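Translation initiation factor eIF2 assembly protein (Schizosaccharomyces pombe, PDB 4ZGP) acts as an ATP-dependent chaperone of ATP-grasp fold that binds the eIF2 gamma subunit and lets it assemble with the alpha and beta subunits. Local coordinates at residues H31-S36 with K174-E179. Residues are numbered along the deposited sequence; the frame is centred on the assembly and turned at random.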
ATOM      1  N   HIS A  31       4.241   2.717 -11.914  1.00 20.26           N
ATOM      2  CA  HIS A  31       5.055   1.595 -11.459  1.00 19.40           C
ATOM      3  C   HIS A  31       4.638   1.080 -10.080  1.00 19.03           C
ATOM      4  O   HIS A  31       4.965  -0.056  -9.717  1.00 22.91           O
ATOM      5  CB  HIS A  31       6.542   1.987 -11.422  1.00 23.14           C
ATOM      6  CG  HIS A  31       7.109   2.262 -12.779  1.00 25.78           C
ATOM      7  ND1 HIS A  31       8.252   3.009 -12.975  1.00 29.98           N
ATOM      8  CD2 HIS A  31       6.665   1.924 -14.012  1.00 24.59           C
ATOM      9  CE1 HIS A  31       8.505   3.090 -14.272  1.00 25.89           C
ATOM     10  NE2 HIS A  31       7.554   2.442 -14.922  1.00 28.46           N
ATOM     11  N   CYS A  32       3.943   1.922  -9.321  1.00 20.80           N
ATOM     12  CA  CYS A  32       3.533   1.574  -7.965  1.00 22.42           C
ATOM     13  C   CYS A  32       2.132   0.985  -7.890  1.00 21.85           C
ATOM     14  O   CYS A  32       1.668   0.668  -6.787  1.00 20.11           O
ATOM     15  CB  CYS A  32       3.608   2.807  -7.047  1.00 24.05           C
ATOM     16  SG  CYS A  32       5.329   3.160  -6.624  1.00 26.24           S
ATOM     17  N   GLN A  33       1.451   0.857  -9.024  1.00 20.81           N
ATOM     18  CA  GLN A  33       0.152   0.178  -9.002  1.00 22.90           C
ATOM     19  C   GLN A  33       0.325  -1.238  -8.496  1.00 22.91           C
ATOM     20  O   GLN A  33       1.309  -1.902  -8.830  1.00 20.37           O
ATOM     21  CB  GLN A  33      -0.480   0.120 -10.394  1.00 22.15           C
ATOM     22  CG  GLN A  33      -0.788   1.425 -11.088  1.00 22.91           C
ATOM     23  CD  GLN A  33      -1.187   1.163 -12.546  1.00 27.11           C
ATOM     24  OE1 GLN A  33      -2.362   1.061 -12.860  1.00 27.63           O
ATOM     25  NE2 GLN A  33      -0.195   1.012 -13.417  1.00 23.75           N
ATOM     26  N   PHE A  34      -0.641  -1.727  -7.715  1.00 20.54           N
ATOM     27  CA  PHE A  34      -0.543  -3.076  -7.161  1.00 19.24           C
ATOM     28  C   PHE A  34      -0.274  -4.131  -8.244  1.00 18.25           C
ATOM     29  O   PHE A  34       0.603  -4.976  -8.099  1.00 21.92           O
ATOM     30  CB  PHE A  34      -1.839  -3.442  -6.407  1.00 19.22           C
ATOM     31  CG  PHE A  34      -1.714  -4.675  -5.586  1.00 23.53           C
ATOM     32  CD1 PHE A  34      -1.290  -4.600  -4.262  1.00 23.86           C
ATOM     33  CD2 PHE A  34      -2.030  -5.912  -6.123  1.00 22.91           C
ATOM     34  CE1 PHE A  34      -1.166  -5.742  -3.497  1.00 27.47           C
ATOM     35  CE2 PHE A  34      -1.899  -7.060  -5.364  1.00 20.18           C
ATOM     36  CZ  PHE A  34      -1.471  -6.982  -4.060  1.00 22.53           C
ATOM     37  N   SER A  35      -1.031  -4.070  -9.328  1.00 23.65           N
ATOM     38  CA  SER A  35      -0.846  -5.047 -10.396  1.00 25.66           C
ATOM     39  C   SER A  35       0.574  -4.989 -10.975  1.00 27.92           C
ATOM     40  O   SER A  35       1.099  -5.996 -11.417  1.00 24.92           O
ATOM     41  CB  SER A  35      -1.862  -4.836 -11.515  1.00 26.90           C
ATOM     42  OG  SER A  35      -1.815  -3.522 -12.034  1.00 23.36           O
ATOM     43  N   SER A  36       1.201  -3.818 -10.953  1.00 25.69           N
ATOM     44  CA  SER A  36       2.533  -3.716 -11.533  1.00 25.58           C
ATOM     45  C   SER A  36       3.590  -4.387 -10.662  1.00 25.97           C
ATOM     46  O   SER A  36       4.529  -4.967 -11.175  1.00 35.89           O
ATOM     47  CB  SER A  36       2.911  -2.248 -11.788  1.00 23.08           C
ATOM     48  OG  SER A  36       2.031  -1.658 -12.730  1.00 27.62           O
ATOM     49  N   LYS A 174      -3.056   6.802 -21.116  1.00 58.12           N
ATOM     50  CA  LYS A 174      -3.391   5.742 -22.063  1.00 57.25           C
ATOM     51  C   LYS A 174      -3.028   4.370 -21.512  1.00 53.39           C
ATOM     52  O   LYS A 174      -1.993   4.211 -20.862  1.00 57.86           O
ATOM     53  CB  LYS A 174      -2.661   5.974 -23.394  1.00 61.79           C
ATOM     54  CG  LYS A 174      -2.063   7.385 -23.573  1.00 67.87           C
ATOM     55  CD  LYS A 174      -0.675   7.558 -22.917  1.00 64.03           C
ATOM     56  CE  LYS A 174      -0.652   8.763 -21.967  1.00 54.88           C
ATOM     57  NZ  LYS A 174       0.476   9.711 -22.228  1.00 61.42           N
ATOM     58  N   ASP A 175      -3.884   3.387 -21.777  1.00 54.00           N
ATOM     59  CA  ASP A 175      -3.651   1.995 -21.377  1.00 58.04           C
ATOM     60  C   ASP A 175      -3.580   1.816 -19.854  1.00 52.09           C
ATOM     61  O   ASP A 175      -2.981   0.866 -19.350  1.00 55.47           O
ATOM     62  CB  ASP A 175      -2.373   1.452 -22.028  1.00 63.26           C
ATOM     63  CG  ASP A 175      -2.358   1.646 -23.542  1.00 76.47           C
ATOM     64  OD1 ASP A 175      -3.423   1.976 -24.115  1.00 76.66           O
ATOM     65  OD2 ASP A 175      -1.287   1.464 -24.159  1.00 76.25           O
ATOM     66  N   PHE A 176      -4.196   2.741 -19.132  1.00 44.44           N
ATOM     67  CA  PHE A 176      -4.338   2.612 -17.686  1.00 42.63           C
ATOM     68  C   PHE A 176      -5.725   2.071 -17.384  1.00 38.65           C
ATOM     69  O   PHE A 176      -6.667   2.360 -18.109  1.00 37.12           O
ATOM     70  CB  PHE A 176      -4.125   3.964 -17.000  1.00 38.24           C
ATOM     71  CG  PHE A 176      -4.614   4.008 -15.582  1.00 32.88           C
ATOM     72  CD1 PHE A 176      -3.812   3.554 -14.540  1.00 31.91           C
ATOM     73  CD2 PHE A 176      -5.873   4.522 -15.283  1.00 38.15           C
ATOM     74  CE1 PHE A 176      -4.267   3.604 -13.226  1.00 29.95           C
ATOM     75  CE2 PHE A 176      -6.334   4.566 -13.973  1.00 36.26           C
ATOM     76  CZ  PHE A 176      -5.529   4.111 -12.945  1.00 30.04           C
ATOM     77  N   SER A 177      -5.861   1.275 -16.332  1.00 35.30           N
ATOM     78  CA  SER A 177      -7.197   0.936 -15.846  1.00 33.09           C
ATOM     79  C   SER A 177      -7.195   0.831 -14.321  1.00 32.63           C
ATOM     80  O   SER A 177      -6.191   0.440 -13.731  1.00 28.63           O
ATOM     81  CB  SER A 177      -7.693  -0.375 -16.464  1.00 32.13           C
ATOM     82  OG  SER A 177      -6.956  -1.491 -15.994  1.00 32.13           O
ATOM     83  N   PHE A 178      -8.319   1.160 -13.689  1.00 29.48           N
ATOM     84  CA  PHE A 178      -8.458   0.915 -12.263  1.00 28.21           C
ATOM     85  C   PHE A 178      -8.600  -0.590 -12.024  1.00 32.25           C
ATOM     86  O   PHE A 178      -9.041  -1.339 -12.902  1.00 32.47           O
ATOM     87  CB  PHE A 178      -9.657   1.685 -11.695  1.00 31.27           C
ATOM     88  CG  PHE A 178      -9.452   3.166 -11.655  1.00 33.36           C
ATOM     89  CD1 PHE A 178      -8.607   3.734 -10.712  1.00 34.62           C
ATOM     90  CD2 PHE A 178     -10.095   3.995 -12.555  1.00 31.82           C
ATOM     91  CE1 PHE A 178      -8.405   5.098 -10.671  1.00 36.89           C
ATOM     92  CE2 PHE A 178      -9.913   5.371 -12.513  1.00 37.91           C
ATOM     93  CZ  PHE A 178      -9.056   5.923 -11.570  1.00 39.49           C
ATOM     94  N   GLU A 179      -8.197  -1.039 -10.841  1.00 26.66           N
ATOM     95  CA  GLU A 179      -8.210  -2.457 -10.518  1.00 27.01           C
ATOM     96  C   GLU A 179      -8.728  -2.608  -9.107  1.00 29.92           C
ATOM     97  O   GLU A 179      -8.520  -1.731  -8.271  1.00 27.87           O
ATOM     98  CB  GLU A 179      -6.806  -3.064 -10.657  1.00 25.53           C
ATOM     99  CG  GLU A 179      -5.784  -2.353  -9.776  1.00 26.48           C
ATOM    100  CD  GLU A 179      -4.353  -2.560 -10.229  1.00 29.43           C
ATOM    101  OE1 GLU A 179      -4.124  -2.659 -11.448  1.00 27.51           O
ATOM    102  OE2 GLU A 179      -3.458  -2.607  -9.362  1.00 26.82           O
TER
HETATM  103  O   HOH W   1      -3.297   0.220 -15.077  1.00 29.99           O
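The carboxylate of Glu179 grips Ser35 through both of its oxygens. Ser35 N donates to Glu179 OE2 at 2.8 Å. The N-H...O angle is 157°, and the N-H comes in on the syn side, somewhat out of the carboxylate plane. Ser35 OG donates to Glu179 OE1, 2.5 Å away, and meets its syn lone pair. The serine hydroxyl lies between its own backbone N and carbonyl carbon (chi1 56°), which brings OG near the backbone N and lets both reach the one carboxylate. The two bonds together fix the rotation of the carboxylate. Lys52 adds a salt bridge to Glu179 OE1. A leucine in place of Glu179 would probably leave the N-H and hydroxyl of Ser35 without their acceptor and remove a salt-bridge partner of Lys52.

In this ATP-grasp protein the contact joins the start of helix 34-40, with Gln33 as N-cap residue, to the loop entering strand 180-184. That strand carries the ATP-binding residues Lys183 and Glu184, and the Phe34 side chain touches Lys183.

A water links Gln33 and Ser177. It donates to Gln33 OE1 at 2.5 Å and accepts from Ser177 N at 3.0 Å. Asn117 also bonds Gln33 OE1, while Gln33 NE2 is held by Leu30 O.

Other contacts are van der Waals in kind. Gln33 OE1 approaches Phe176 CE1 obliquely at 3.2 Å, with amide and ring planes 29° apart. Phe34 CB lies 3.5 Å from Glu179 OE2.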